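Local coordinates for protein family 88 glycosyl hydrolase (PDB 5NOA) that probably acts as a polysaccharide lyase that removes rhamnose caps from complex arabinogalactan proteins such as gum arabic, although its sequence family is named for glycoside hydrolases, at residues 158-163 with 229-234; 196-201 with 222-227; 332-337 with 354-359. All coordinates share one frame; numbering follows the deposited sequence.

Overall arrangement
The three contacts sit in one mostly helical chain, all within the family 88 range, whose fold is consistent with the (α/α)6 barrel of the six-hairpin clan. Contact 1 is the buried one, its centre about 6 Å from that of the chain. Contact 2 lies about 12 Å from it, centre to centre, and shares helix 226-242; in sequence, both its segments fall between those of contact 1. M196 meets W158 and A159 where the two join. Contact 3 comes later along the chain, its centre about 20 Å from that of contact 1 and about 26 Å from that of contact 2; its F359 touches W231, bringing helices 358-377 and 226-242 together.

Contact 1: 158-163 with 229-234; sequences WADGLY and DGWVLA
Y163 and W231 make the tight part of this contact. The tyrosine CB lies 3.3 Å from the backbone O of W231, and its CD2 comes to 3.5 Å from CE3 of the indole. The two side chains cross at nearly a right angle while their ring planes make 49°, an oblique meeting with centroids 5.2 Å apart. CG of Y163 is anti to the backbone N (chi1 -176°), which carries the ring along W231 to A234, whose CB touches CD1 and CE1 of Y163; beyond, Y163 OH is hydrogen-bonded to T63. This is helix-to-helix packing between helices 160-176 and 226-242 in the interior of what is probably the (α/α)6 barrel of this family, with F294 of helix 289-304 meeting the indole as well. L162 and V232 lie side by side in ordinary van der Waals contact, CD1 to CG1 at 4.0 Å, while V232 CG2 touches A159 CB and lies 3.6 Å from A159 O. In contrast to the short Y163-W231 contacts, the partly exposed side belongs to D160. Its CB sits over one face of the indole in a CH-pi contact, 3.6 Å from the centroid of the five-membered ring, and its OD2 lies 3.2 Å from W231 NE1.

Contact 2: 196-201 with 222-227; sequences MYDEEA and KDFWAR
The F224 ring takes D198 and A201 at different places. CB of D198 comes in at the edge, near the ring plane, 3.8 Å from CZ; CB of A201 approaches obliquely, 3.7 Å from CE2. Y205 stacks on the same phenyl ring. The carboxylate plane of D198 stands at 78° to the ring; CG anti to the backbone N (chi1 -177°) carries the carboxylate to K222 NZ, with OD2 still near the ring rim. The lysine chain is extended beyond CG, and NZ meets D198 tip to tip. Its salt bridge to OD2, 3.0 Å from NZ, arrives on the syn side and 22° out of the carboxylate plane; the hydrogen bond from NZ to OD1 is weak. OD2 is also hydrogen-bonded to Y205 OH. OD1 accepts from the backbone N of A201 at 2.9 Å, from above the carboxylate plane, which closes an Asx motif and ties the acid to its own turn. E200 adds a long salt bridge, OE1 to K222 NZ at 4.0 Å, completing a small surface network of one lysine between two acids. Segment 196-201 leaves helix 180-196 through a short, weakly bonded strand at about 197-198, antiparallel to 203-204, and A201 O is hydrogen-bonded to S263 OG of helix 250-266; segment 222-227 runs past L203 into helix 226-242, with W225 at its N-cap position.

Contact 3: 332-337 with 354-359; sequences DGKIGY and NSTSNF
T356 and K334 reach across to the opposite segment's backbone. OG1 of T356 is anti to its own backbone N (chi1 -160°), which puts the hydroxyl against I335 O; it donates there at 2.7 Å, in the carbonyl plane and on a lone pair, with a C=O...donor angle of 139°. T356 OG1 in turn accepts from a water, which itself accepts from I335 N, so one threonine hydroxyl serves both the C=O and, through the water, the N-H of I335. CG2 of T356 points to the lysine, 4.0 Å from K334 CE. The K334 chain, fully extended, runs past that methyl to N354, where NZ gives a weak hydrogen bond of 2.9 Å to N354 O. CE is nearly as close to that oxygen, at 3.0 Å, which therefore lies beside the CE-NZ end and not beyond the tip. Beside this bond the backbones close up: G336 CA makes a CA-H...O contact with S355 O at 3.3 Å, where the glycine brings no side chain. D332 OD1 accepts from the backbone N of K334, an Asx turn. N354 OD1 is hydrogen-bonded to Q330 NE2, and S355 OG to V338 O. Segment 332-337 lies in the connection between helices 310-328 and 358-377, with I335 packed on V40 of helix 29-47 and F364 of helix 358-377; segment 354-359 ends that connection and enters helix 358-377, where S357, the N-cap, caps G360 N with its OG.

Contact 1: 158-163 with 229-234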
ATOM      1  N   TRP A 158       6.523  10.886   5.587  1.00  7.24           N
ATOM      2  CA  TRP A 158       5.655  10.038   6.396  1.00  7.80           C
ATOM      3  C   TRP A 158       5.651   8.661   5.741  1.00  7.74           C
ATOM      4  O   TRP A 158       5.827   8.527   4.532  1.00  7.77           O
ATOM      5  CB  TRP A 158       4.241  10.647   6.517  1.00  8.28           C
ATOM      6  CG  TRP A 158       3.350  10.529   5.295  1.00  8.14           C
ATOM      7  CD1 TRP A 158       2.197   9.820   5.238  1.00  9.27           C
ATOM      8  CD2 TRP A 158       3.524  11.102   3.985  1.00  8.15           C
ATOM      9  NE1 TRP A 158       1.645   9.899   4.001  1.00 10.17           N
ATOM     10  CE2 TRP A 158       2.422  10.682   3.205  1.00  9.35           C
ATOM     11  CE3 TRP A 158       4.466  11.960   3.392  1.00  7.46           C
ATOM     12  CZ2 TRP A 158       2.296  10.978   1.879  1.00 10.16           C
ATOM     13  CZ3 TRP A 158       4.316  12.292   2.053  1.00  8.86           C
ATOM     14  CH2 TRP A 158       3.243  11.776   1.309  1.00  9.86           C
ATOM     15  N   ALA A 159       5.468   7.636   6.563  1.00  6.97           N
ATOM     16  CA  ALA A 159       5.670   6.268   6.092  1.00  7.72           C
ATOM     17  C   ALA A 159       4.767   5.887   4.930  1.00  8.17           C
ATOM     18  O   ALA A 159       5.208   5.245   3.988  1.00  8.21           O
ATOM     19  CB  ALA A 159       5.529   5.265   7.247  1.00  9.62           C
ATOM     20  N   ASP A 160       3.516   6.284   5.012  1.00  8.36           N
ATOM     21  CA  ASP A 160       2.538   5.881   4.021  1.00  8.87           C
ATOM     22  C   ASP A 160       2.948   6.341   2.638  1.00  8.46           C
ATOM     23  O   ASP A 160       2.604   5.705   1.623  1.00  8.33           O
ATOM     24  CB  ASP A 160       1.104   6.428   4.262  1.00 10.44           C
ATOM     25  CG  ASP A 160       0.651   6.507   5.714  1.00 11.97           C
ATOM     26  OD1 ASP A 160       1.417   6.361   6.666  1.00 15.93           O
ATOM     27  OD2 ASP A 160      -0.568   6.690   5.897  1.00 15.74           O
ATOM     28  N   GLY A 161       3.629   7.489   2.578  1.00  7.74           N
ATOM     29  CA  GLY A 161       4.060   8.049   1.319  1.00  8.17           C
ATOM     30  C   GLY A 161       4.894   7.106   0.481  1.00  8.25           C
ATOM     31  O   GLY A 161       4.961   7.237  -0.743  1.00  8.84           O
ATOM     32  N   LEU A 162       5.595   6.162   1.127  1.00  7.75           N
ATOM     33  CA  LEU A 162       6.362   5.187   0.413  1.00  7.39           C
ATOM     34  C   LEU A 162       5.491   4.312  -0.475  1.00  7.88           C
ATOM     35  O   LEU A 162       5.837   4.062  -1.638  1.00  8.64           O
ATOM     36  CB  LEU A 162       7.232   4.405   1.382  1.00  7.09           C
ATOM     37  CG  LEU A 162       8.269   5.260   2.133  1.00  8.29           C
ATOM     38  CD1 LEU A 162       9.134   4.367   2.976  1.00 10.03           C
ATOM     39  CD2 LEU A 162       9.113   6.121   1.232  1.00  9.34           C
ATOM     40  N   TYR A 163       4.351   3.834   0.026  1.00  6.51           N
ATOM     41  CA  TYR A 163       3.429   3.125  -0.881  1.00  6.34           C
ATOM     42  C   TYR A 163       2.873   4.037  -1.947  1.00  6.71           C
ATOM     43  O   TYR A 163       2.677   3.649  -3.091  1.00  7.29           O
ATOM     44  CB  TYR A 163       2.254   2.525  -0.114  1.00  6.80           C
ATOM     45  CG  TYR A 163       1.300   1.687  -0.956  1.00  7.19           C
ATOM     46  CD1 TYR A 163       1.549   0.367  -1.175  1.00  8.48           C
ATOM     47  CD2 TYR A 163       0.194   2.238  -1.560  1.00  7.95           C
ATOM     48  CE1 TYR A 163       0.703  -0.397  -1.924  1.00  9.34           C
ATOM     49  CE2 TYR A 163      -0.662   1.488  -2.346  1.00  8.16           C
ATOM     50  CZ  TYR A 163      -0.420   0.171  -2.522  1.00  8.17           C
ATOM     51  OH  TYR A 163      -1.218  -0.626  -3.289  1.00 10.26           O
ATOM     52  N   ASP A 229       3.510   0.634   8.667  1.00  7.12           N
ATOM     53  CA  ASP A 229       4.434  -0.370   8.200  1.00  6.97           C
ATOM     54  C   ASP A 229       3.861  -1.235   7.083  1.00  6.47           C
ATOM     55  O   ASP A 229       4.632  -1.712   6.232  1.00  7.12           O
ATOM     56  CB  ASP A 229       4.979  -1.195   9.344  1.00  7.90           C
ATOM     57  CG  ASP A 229       6.039  -0.455  10.067  1.00  8.79           C
ATOM     58  OD1 ASP A 229       5.678   0.491  10.848  1.00  9.93           O
ATOM     59  OD2 ASP A 229       7.234  -0.726   9.824  1.00 10.95           O
ATOM     60  N   GLY A 230       2.559  -1.434   7.094  1.00  6.17           N
ATOM     61  CA  GLY A 230       1.912  -2.130   6.000  1.00  6.11           C
ATOM     62  C   GLY A 230       2.112  -1.426   4.680  1.00  6.04           C
ATOM     63  O   GLY A 230       2.473  -2.052   3.688  1.00  6.30           O
ATOM     64  N   TRP A 231       1.926  -0.117   4.665  1.00  6.64           N
ATOM     65  CA  TRP A 231       2.159   0.650   3.463  1.00  6.30           C
ATOM     66  C   TRP A 231       3.577   0.448   2.970  1.00  6.12           C
ATOM     67  O   TRP A 231       3.831   0.260   1.770  1.00  6.70           O
ATOM     68  CB  TRP A 231       1.973   2.153   3.668  1.00  7.38           C
ATOM     69  CG  TRP A 231       0.581   2.648   3.954  1.00  8.44           C
ATOM     70  CD1 TRP A 231       0.198   3.291   5.081  1.00  9.35           C
ATOM     71  CD2 TRP A 231      -0.551   2.696   3.072  1.00  8.41           C
ATOM     72  NE1 TRP A 231      -1.101   3.709   4.974  1.00 10.79           N
ATOM     73  CE2 TRP A 231      -1.579   3.357   3.757  1.00  9.73           C
ATOM     74  CE3 TRP A 231      -0.803   2.268   1.772  1.00  8.88           C
ATOM     75  CZ2 TRP A 231      -2.831   3.592   3.196  1.00 10.48           C
ATOM     76  CZ3 TRP A 231      -2.049   2.532   1.210  1.00  8.84           C
ATOM     77  CH2 TRP A 231      -3.047   3.166   1.940  1.00 10.20           C
ATOM     78  N   VAL A 232       4.542   0.463   3.877  1.00  6.34           N
ATOM     79  CA  VAL A 232       5.937   0.382   3.474  1.00  6.84           C
ATOM     80  C   VAL A 232       6.258  -0.994   2.895  1.00  6.02           C
ATOM     81  O   VAL A 232       6.915  -1.110   1.858  1.00  7.19           O
ATOM     82  CB  VAL A 232       6.902   0.740   4.608  1.00  7.72           C
ATOM     83  CG1 VAL A 232       8.348   0.649   4.115  1.00  8.69           C
ATOM     84  CG2 VAL A 232       6.631   2.127   5.181  1.00  8.46           C
ATOM     85  N   LEU A 233       5.836  -2.054   3.582  1.00  6.41           N
ATOM     86  CA  LEU A 233       6.175  -3.391   3.112  1.00  6.75           C
ATOM     87  C   LEU A 233       5.533  -3.646   1.744  1.00  6.37           C
ATOM     88  O   LEU A 233       6.166  -4.204   0.838  1.00  7.27           O
ATOM     89  CB  LEU A 233       5.742  -4.460   4.109  1.00  6.89           C
ATOM     90  CG  LEU A 233       6.225  -5.860   3.777  1.00  7.73           C
ATOM     91  CD1 LEU A 233       7.697  -5.996   4.130  1.00  8.26           C
ATOM     92  CD2 LEU A 233       5.449  -6.916   4.571  1.00  8.98           C
ATOM     93  N   ALA A 234       4.258  -3.280   1.618  1.00  6.52           N
ATOM     94  CA  ALA A 234       3.590  -3.425   0.326  1.00  7.06           C
ATOM     95  C   ALA A 234       4.210  -2.568  -0.768  1.00  6.84           C
ATOM     96  O   ALA A 234       4.308  -2.990  -1.913  1.00  7.89           O
ATOM     97  CB  ALA A 234       2.116  -3.082   0.465  1.00  7.12           C
TER

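Contact 2: 196-201 with 222-227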
ATOM      1  N   MET A 196      12.799   7.653   9.616  1.00  9.02           N
ATOM      2  CA  MET A 196      11.737   6.821  10.148  1.00  8.94           C
ATOM      3  C   MET A 196      12.136   5.385  10.448  1.00  8.72           C
ATOM      4  O   MET A 196      11.423   4.733  11.213  1.00  9.47           O
ATOM      5  CB  MET A 196      10.506   6.803   9.203  1.00 10.76           C
ATOM      6  CG  MET A 196       9.672   8.049   9.297  1.00 11.33           C
ATOM      7  SD  MET A 196       8.440   8.122   8.005  1.00 12.01           S
ATOM      8  CE  MET A 196       9.358   8.898   6.726  1.00 14.81           C
ATOM      9  N   TYR A 197      13.205   4.867   9.853  1.00  9.06           N
ATOM     10  CA  TYR A 197      13.553   3.474  10.086  1.00  9.23           C
ATOM     11  C   TYR A 197      14.291   3.352  11.389  1.00  9.30           C
ATOM     12  O   TYR A 197      15.266   4.050  11.627  1.00 11.84           O
ATOM     13  CB  TYR A 197      14.383   2.926   8.931  1.00 10.59           C
ATOM     14  CG  TYR A 197      14.664   1.466   9.069  1.00 11.43           C
ATOM     15  CD1 TYR A 197      13.658   0.527   8.998  1.00 12.88           C
ATOM     16  CD2 TYR A 197      15.950   1.017   9.256  1.00 13.09           C
ATOM     17  CE1 TYR A 197      13.920  -0.832   9.096  1.00 14.22           C
ATOM     18  CE2 TYR A 197      16.236  -0.313   9.374  1.00 14.44           C
ATOM     19  CZ  TYR A 197      15.220  -1.248   9.303  1.00 13.44           C
ATOM     20  OH  TYR A 197      15.505  -2.593   9.410  1.00 18.32           O
ATOM     21  N   ASP A 198      13.834   2.458  12.243  1.00  9.46           N
ATOM     22  CA  ASP A 198      14.518   2.147  13.503  1.00  9.85           C
ATOM     23  C   ASP A 198      15.359   0.909  13.246  1.00 10.94           C
ATOM     24  O   ASP A 198      14.815  -0.183  13.099  1.00 11.81           O
ATOM     25  CB  ASP A 198      13.483   1.884  14.601  1.00 10.26           C
ATOM     26  CG  ASP A 198      14.092   1.622  15.980  1.00 13.08           C
ATOM     27  OD1 ASP A 198      14.960   0.797  16.105  1.00 19.44           O
ATOM     28  OD2 ASP A 198      13.682   2.277  16.937  1.00 18.06           O
ATOM     29  N   GLU A 199      16.677   1.085  13.190  1.00 12.90           N
ATOM     30  CA  GLU A 199      17.544  -0.037  12.860  1.00 15.88           C
ATOM     31  C   GLU A 199      17.497  -1.169  13.890  1.00 17.03           C
ATOM     32  O   GLU A 199      17.588  -2.335  13.526  1.00 20.42           O
ATOM     33  CB  GLU A 199      18.992   0.425  12.617  1.00 22.99           C
ATOM     34  CG  GLU A 199      19.349   0.475  11.143  1.00 28.45           C
ATOM     35  CD  GLU A 199      20.825   0.250  10.904  1.00 31.99           C
ATOM     36  OE1 GLU A 199      21.607   1.052  11.450  1.00 37.12           O
ATOM     37  OE2 GLU A 199      21.192  -0.719  10.183  1.00 38.24           O
ATOM     38  N   GLU A 200      17.320  -0.832  15.162  1.00 14.71           N
ATOM     39  CA  GLU A 200      17.263  -1.872  16.195  1.00 15.46           C
ATOM     40  C   GLU A 200      15.996  -2.722  16.093  1.00 14.01           C
ATOM     41  O   GLU A 200      16.031  -3.948  16.177  1.00 17.45           O
ATOM     42  CB  GLU A 200      17.421  -1.253  17.565  1.00 17.77           C
ATOM     43  CG  GLU A 200      17.475  -2.241  18.723  1.00 23.21           C
ATOM     44  CD  GLU A 200      17.856  -1.590  20.043  1.00 33.16           C
ATOM     45  OE1 GLU A 200      18.181  -0.377  20.083  1.00 48.42           O
ATOM     46  OE2 GLU A 200      17.851  -2.310  21.060  1.00 45.78           O
ATOM     47  N   ALA A 201      14.864  -2.054  15.906  1.00 12.65           N
ATOM     48  CA  ALA A 201      13.594  -2.769  15.836  1.00 11.62           C
ATOM     49  C   ALA A 201      13.307  -3.354  14.467  1.00 11.26           C
ATOM     50  O   ALA A 201      12.497  -4.256  14.329  1.00 11.92           O
ATOM     51  CB  ALA A 201      12.476  -1.855  16.212  1.00 12.05           C
ATOM     52  N   LYS A 222       8.234   0.741  22.051  1.00  8.35           N
ATOM     53  CA  LYS A 222       8.310   1.521  20.818  1.00  7.68           C
ATOM     54  C   LYS A 222       6.959   1.470  20.118  1.00  7.86           C
ATOM     55  O   LYS A 222       6.368   0.384  20.049  1.00  9.32           O
ATOM     56  CB  LYS A 222       9.426   1.022  19.922  1.00  8.25           C
ATOM     57  CG  LYS A 222      10.808   1.170  20.520  1.00  8.68           C
ATOM     58  CD  LYS A 222      11.897   0.711  19.585  1.00 10.01           C
ATOM     59  CE  LYS A 222      13.275   1.087  20.100  1.00 11.78           C
ATOM     60  NZ  LYS A 222      14.402   0.623  19.276  1.00 13.31           N
ATOM     61  N   ASP A 223       6.495   2.602  19.573  1.00  7.84           N
ATOM     62  CA  ASP A 223       5.178   2.680  18.983  1.00  8.19           C
ATOM     63  C   ASP A 223       5.289   2.732  17.464  1.00  8.23           C
ATOM     64  O   ASP A 223       5.609   3.781  16.892  1.00  9.17           O
ATOM     65  CB  ASP A 223       4.465   3.913  19.500  1.00  9.25           C
ATOM     66  CG  ASP A 223       3.038   4.029  18.983  1.00 12.16           C
ATOM     67  OD1 ASP A 223       2.408   3.007  18.607  1.00 12.53           O
ATOM     68  OD2 ASP A 223       2.517   5.182  18.963  1.00 17.68           O
ATOM     69  N   PHE A 224       5.016   1.603  16.821  1.00  7.14           N
ATOM     70  CA  PHE A 224       5.037   1.473  15.358  1.00  7.49           C
ATOM     71  C   PHE A 224       3.608   1.228  14.900  1.00  7.73           C
ATOM     72  O   PHE A 224       2.978   0.265  15.304  1.00  8.72           O
ATOM     73  CB  PHE A 224       5.937   0.320  14.933  1.00  7.93           C
ATOM     74  CG  PHE A 224       7.370   0.535  15.287  1.00  7.61           C
ATOM     75  CD1 PHE A 224       8.131   1.455  14.591  1.00  8.08           C
ATOM     76  CD2 PHE A 224       7.998  -0.197  16.306  1.00  7.83           C
ATOM     77  CE1 PHE A 224       9.471   1.662  14.873  1.00  8.25           C
ATOM     78  CE2 PHE A 224       9.349   0.018  16.584  1.00  8.00           C
ATOM     79  CZ  PHE A 224      10.071   0.931  15.884  1.00  8.11           C
ATOM     80  N   TRP A 225       3.106   2.075  14.015  1.00  7.52           N
ATOM     81  CA  TRP A 225       1.722   1.967  13.559  1.00  7.27           C
ATOM     82  C   TRP A 225       1.661   0.881  12.500  1.00  7.12           C
ATOM     83  O   TRP A 225       2.354   0.930  11.474  1.00  7.71           O
ATOM     84  CB  TRP A 225       1.322   3.278  12.948  1.00  8.18           C
ATOM     85  CG  TRP A 225      -0.085   3.404  12.516  1.00  9.10           C
ATOM     86  CD1 TRP A 225      -1.178   2.787  13.029  1.00 10.33           C
ATOM     87  CD2 TRP A 225      -0.570   4.271  11.505  1.00 11.75           C
ATOM     88  NE1 TRP A 225      -2.312   3.189  12.381  1.00 10.40           N
ATOM     89  CE2 TRP A 225      -1.977   4.148  11.485  1.00 13.50           C
ATOM     90  CE3 TRP A 225       0.033   5.149  10.638  1.00 19.45           C
ATOM     91  CZ2 TRP A 225      -2.791   4.812  10.578  1.00 19.47           C
ATOM     92  CZ3 TRP A 225      -0.782   5.843   9.732  1.00 27.81           C
ATOM     93  CH2 TRP A 225      -2.168   5.677   9.744  1.00 24.95           C
ATOM     94  N   ALA A 226       0.759  -0.076  12.699  1.00  7.06           N
ATOM     95  CA  ALA A 226       0.645  -1.208  11.795  1.00  7.29           C
ATOM     96  C   ALA A 226       0.317  -0.774  10.385  1.00  7.51           C
ATOM     97  O   ALA A 226       0.964  -1.235   9.446  1.00  8.06           O
ATOM     98  CB  ALA A 226      -0.420  -2.177  12.293  1.00  8.71           C
ATOM     99  N   ARG A 227      -0.688   0.073  10.173  1.00  8.22           N
ATOM    100  CA  ARG A 227      -0.977   0.451   8.796  0.50  8.67           C
ATOM    101  C   ARG A 227       0.230   1.135   8.167  1.00  8.17           C
ATOM    102  O   ARG A 227       0.517   0.888   7.009  1.00  8.02           O
ATOM    103  CB  ARG A 227      -2.242   1.294   8.646  0.50  9.37           C
ATOM    104  CG  ARG A 227      -2.476   1.612   7.173  0.50 10.21           C
ATOM    105  CD  ARG A 227      -3.887   2.055   6.793  0.50  9.69           C
ATOM    106  NE  ARG A 227      -4.305   3.340   7.350  0.50 11.51           N
ATOM    107  CZ  ARG A 227      -5.331   3.532   8.186  0.50 13.27           C
ATOM    108  NH1 ARG A 227      -6.012   2.510   8.687  0.50 13.30           N
ATOM    109  NH2 ARG A 227      -5.642   4.773   8.563  0.50 17.08           N
TER

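Contact 3: 332-337 with 354-359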
ATOM      1  N   ASP A 332     -21.380 -10.808   3.022  1.00 11.13           N
ATOM      2  CA  ASP A 332     -21.815 -10.059   1.844  1.00 12.40           C
ATOM      3  C   ASP A 332     -20.676  -9.412   1.063  1.00 12.00           C
ATOM      4  O   ASP A 332     -20.910  -8.772   0.062  1.00 12.79           O
ATOM      5  CB  ASP A 332     -22.850  -9.005   2.198  1.00 14.91           C
ATOM      6  CG  ASP A 332     -22.380  -8.025   3.242  1.00 16.06           C
ATOM      7  OD1 ASP A 332     -21.222  -8.142   3.746  1.00 16.11           O
ATOM      8  OD2 ASP A 332     -23.181  -7.137   3.596  1.00 21.00           O
ATOM      9  N   GLY A 333     -19.440  -9.570   1.535  1.00  9.71           N
ATOM     10  CA  GLY A 333     -18.292  -8.983   0.902  1.00  9.46           C
ATOM     11  C   GLY A 333     -17.734  -7.732   1.569  1.00  9.64           C
ATOM     12  O   GLY A 333     -16.686  -7.258   1.177  1.00  9.81           O
ATOM     13  N   LYS A 334     -18.379  -7.240   2.618  1.00  9.13           N
ATOM     14  CA  LYS A 334     -17.832  -6.112   3.368  1.00  8.98           C
ATOM     15  C   LYS A 334     -16.561  -6.541   4.099  1.00  9.02           C
ATOM     16  O   LYS A 334     -16.470  -7.642   4.629  1.00  9.17           O
ATOM     17  CB  LYS A 334     -18.893  -5.598   4.341  1.00 11.09           C
ATOM     18  CG  LYS A 334     -18.473  -4.356   5.071  1.00 14.49           C
ATOM     19  CD  LYS A 334     -19.631  -3.788   5.900  1.00 18.84           C
ATOM     20  CE  LYS A 334     -19.214  -2.536   6.622  1.00 22.05           C
ATOM     21  NZ  LYS A 334     -20.370  -1.958   7.363  1.00 27.83           N
ATOM     22  N   ILE A 335     -15.561  -5.672   4.093  1.00  8.27           N
ATOM     23  CA  ILE A 335     -14.310  -5.873   4.834  1.00  8.73           C
ATOM     24  C   ILE A 335     -14.346  -5.020   6.076  1.00  8.73           C
ATOM     25  O   ILE A 335     -14.303  -3.809   6.009  1.00 10.96           O
ATOM     26  CB  ILE A 335     -13.105  -5.476   3.973  1.00  9.29           C
ATOM     27  CG1 ILE A 335     -13.069  -6.284   2.661  1.00  9.97           C
ATOM     28  CG2 ILE A 335     -11.802  -5.614   4.759  1.00  9.74           C
ATOM     29  CD1 ILE A 335     -13.170  -7.781   2.867  1.00 10.17           C
ATOM     30  N   GLY A 336     -14.407  -5.672   7.240  1.00  8.22           N
ATOM     31  CA  GLY A 336     -14.490  -4.980   8.510  1.00  8.14           C
ATOM     32  C   GLY A 336     -13.200  -4.854   9.274  1.00  7.13           C
ATOM     33  O   GLY A 336     -12.151  -5.270   8.795  1.00  8.22           O
ATOM     34  N   TYR A 337     -13.290  -4.286  10.479  1.00  7.17           N
ATOM     35  CA  TYR A 337     -12.172  -4.031  11.382  1.00  7.36           C
ATOM     36  C   TYR A 337     -11.094  -3.149  10.753  1.00  6.84           C
ATOM     37  O   TYR A 337      -9.922  -3.226  11.140  1.00  7.71           O
ATOM     38  CB  TYR A 337     -11.591  -5.312  11.983  1.00  8.33           C
ATOM     39  CG  TYR A 337     -12.482  -6.028  12.942  1.00 10.36           C
ATOM     40  CD1 TYR A 337     -12.608  -5.597  14.252  1.00 12.05           C
ATOM     41  CD2 TYR A 337     -13.141  -7.160  12.558  1.00 13.51           C
ATOM     42  CE1 TYR A 337     -13.374  -6.268  15.161  1.00 17.00           C
ATOM     43  CE2 TYR A 337     -13.945  -7.849  13.460  1.00 15.51           C
ATOM     44  CZ  TYR A 337     -14.066  -7.420  14.779  1.00 15.42           C
ATOM     45  OH  TYR A 337     -14.821  -8.114  15.652  1.00 24.65           O
ATOM     46  N   ASN A 354     -17.600  -3.391  12.012  1.00 10.91           N
ATOM     47  CA  ASN A 354     -18.281  -2.971  10.793  1.00 10.94           C
ATOM     48  C   ASN A 354     -17.650  -1.786  10.098  1.00 10.78           C
ATOM     49  O   ASN A 354     -18.217  -1.224   9.174  1.00 14.20           O
ATOM     50  CB  ASN A 354     -19.759  -2.752  11.100  1.00 13.25           C
ATOM     51  CG  ASN A 354     -20.443  -4.040  11.485  1.00 17.04           C
ATOM     52  OD1 ASN A 354     -20.183  -5.086  10.881  1.00 24.96           O
ATOM     53  ND2 ASN A 354     -21.259  -3.992  12.512  1.00 23.47           N
ATOM     54  N   SER A 355     -16.434  -1.443  10.506  1.00 10.98           N
ATOM     55  CA  SER A 355     -15.710  -0.372   9.896  1.00 10.77           C
ATOM     56  C   SER A 355     -15.011  -0.842   8.657  1.00  8.47           C
ATOM     57  O   SER A 355     -14.129  -1.726   8.720  1.00  9.34           O
ATOM     58  CB  SER A 355     -14.655   0.177  10.850  1.00 11.72           C
ATOM     59  OG  SER A 355     -13.939   1.204  10.222  1.00 12.28           O
ATOM     60  N   THR A 356     -15.369  -0.230   7.517  1.00  9.88           N
ATOM     61  CA  THR A 356     -14.711  -0.502   6.252  1.00 10.18           C
ATOM     62  C   THR A 356     -14.211   0.777   5.643  1.00  9.11           C
ATOM     63  O   THR A 356     -14.587   1.881   6.096  1.00 12.63           O
ATOM     64  CB  THR A 356     -15.603  -1.241   5.236  1.00 12.49           C
ATOM     65  OG1 THR A 356     -14.779  -1.872   4.224  1.00 12.20           O
ATOM     66  CG2 THR A 356     -16.632  -0.336   4.559  1.00 13.69           C
ATOM     67  N   SER A 357     -13.401   0.653   4.614  1.00  9.24           N
ATOM     68  CA  SER A 357     -12.983   1.841   3.877  1.00  8.34           C
ATOM     69  C   SER A 357     -12.468   1.401   2.518  1.00  7.69           C
ATOM     70  O   SER A 357     -12.060   0.280   2.300  1.00  9.00           O
ATOM     71  CB  SER A 357     -11.867   2.595   4.569  1.00 10.02           C
ATOM     72  OG  SER A 357     -10.696   1.805   4.507  1.00 11.28           O
ATOM     73  N   ASN A 358     -12.403   2.381   1.633  1.00  7.79           N
ATOM     74  CA  ASN A 358     -11.783   2.242   0.339  1.00  8.83           C
ATOM     75  C   ASN A 358     -10.382   1.630   0.419  1.00  7.68           C
ATOM     76  O   ASN A 358     -10.107   0.629  -0.242  1.00  8.01           O
ATOM     77  CB  ASN A 358     -11.776   3.605  -0.409  1.00  9.45           C
ATOM     78  CG  ASN A 358     -11.405   4.810   0.475  1.00  9.00           C
ATOM     79  OD1 ASN A 358     -10.781   4.708   1.518  1.00  9.52           O
ATOM     80  ND2 ASN A 358     -11.802   5.991  -0.006  1.00 10.46           N
ATOM     81  N   PHE A 359      -9.503   2.208   1.244  1.00  7.68           N
ATOM     82  CA  PHE A 359      -8.125   1.729   1.314  1.00  8.25           C
ATOM     83  C   PHE A 359      -8.049   0.348   1.956  1.00  8.12           C
ATOM     84  O   PHE A 359      -7.173  -0.438   1.607  1.00  9.09           O
ATOM     85  CB  PHE A 359      -7.215   2.741   2.019  1.00  8.37           C
ATOM     86  CG  PHE A 359      -7.549   2.977   3.470  1.00  8.77           C
ATOM     87  CD1 PHE A 359      -7.044   2.154   4.451  1.00 10.04           C
ATOM     88  CD2 PHE A 359      -8.360   4.040   3.855  1.00  9.24           C
ATOM     89  CE1 PHE A 359      -7.391   2.358   5.770  1.00 10.50           C
ATOM     90  CE2 PHE A 359      -8.700   4.234   5.195  1.00 10.10           C
ATOM     91  CZ  PHE A 359      -8.203   3.392   6.142  1.00 10.96           C
TER
HETATM   92  O   HOH W   1     -16.128  -3.325   2.358  1.00 12.92           O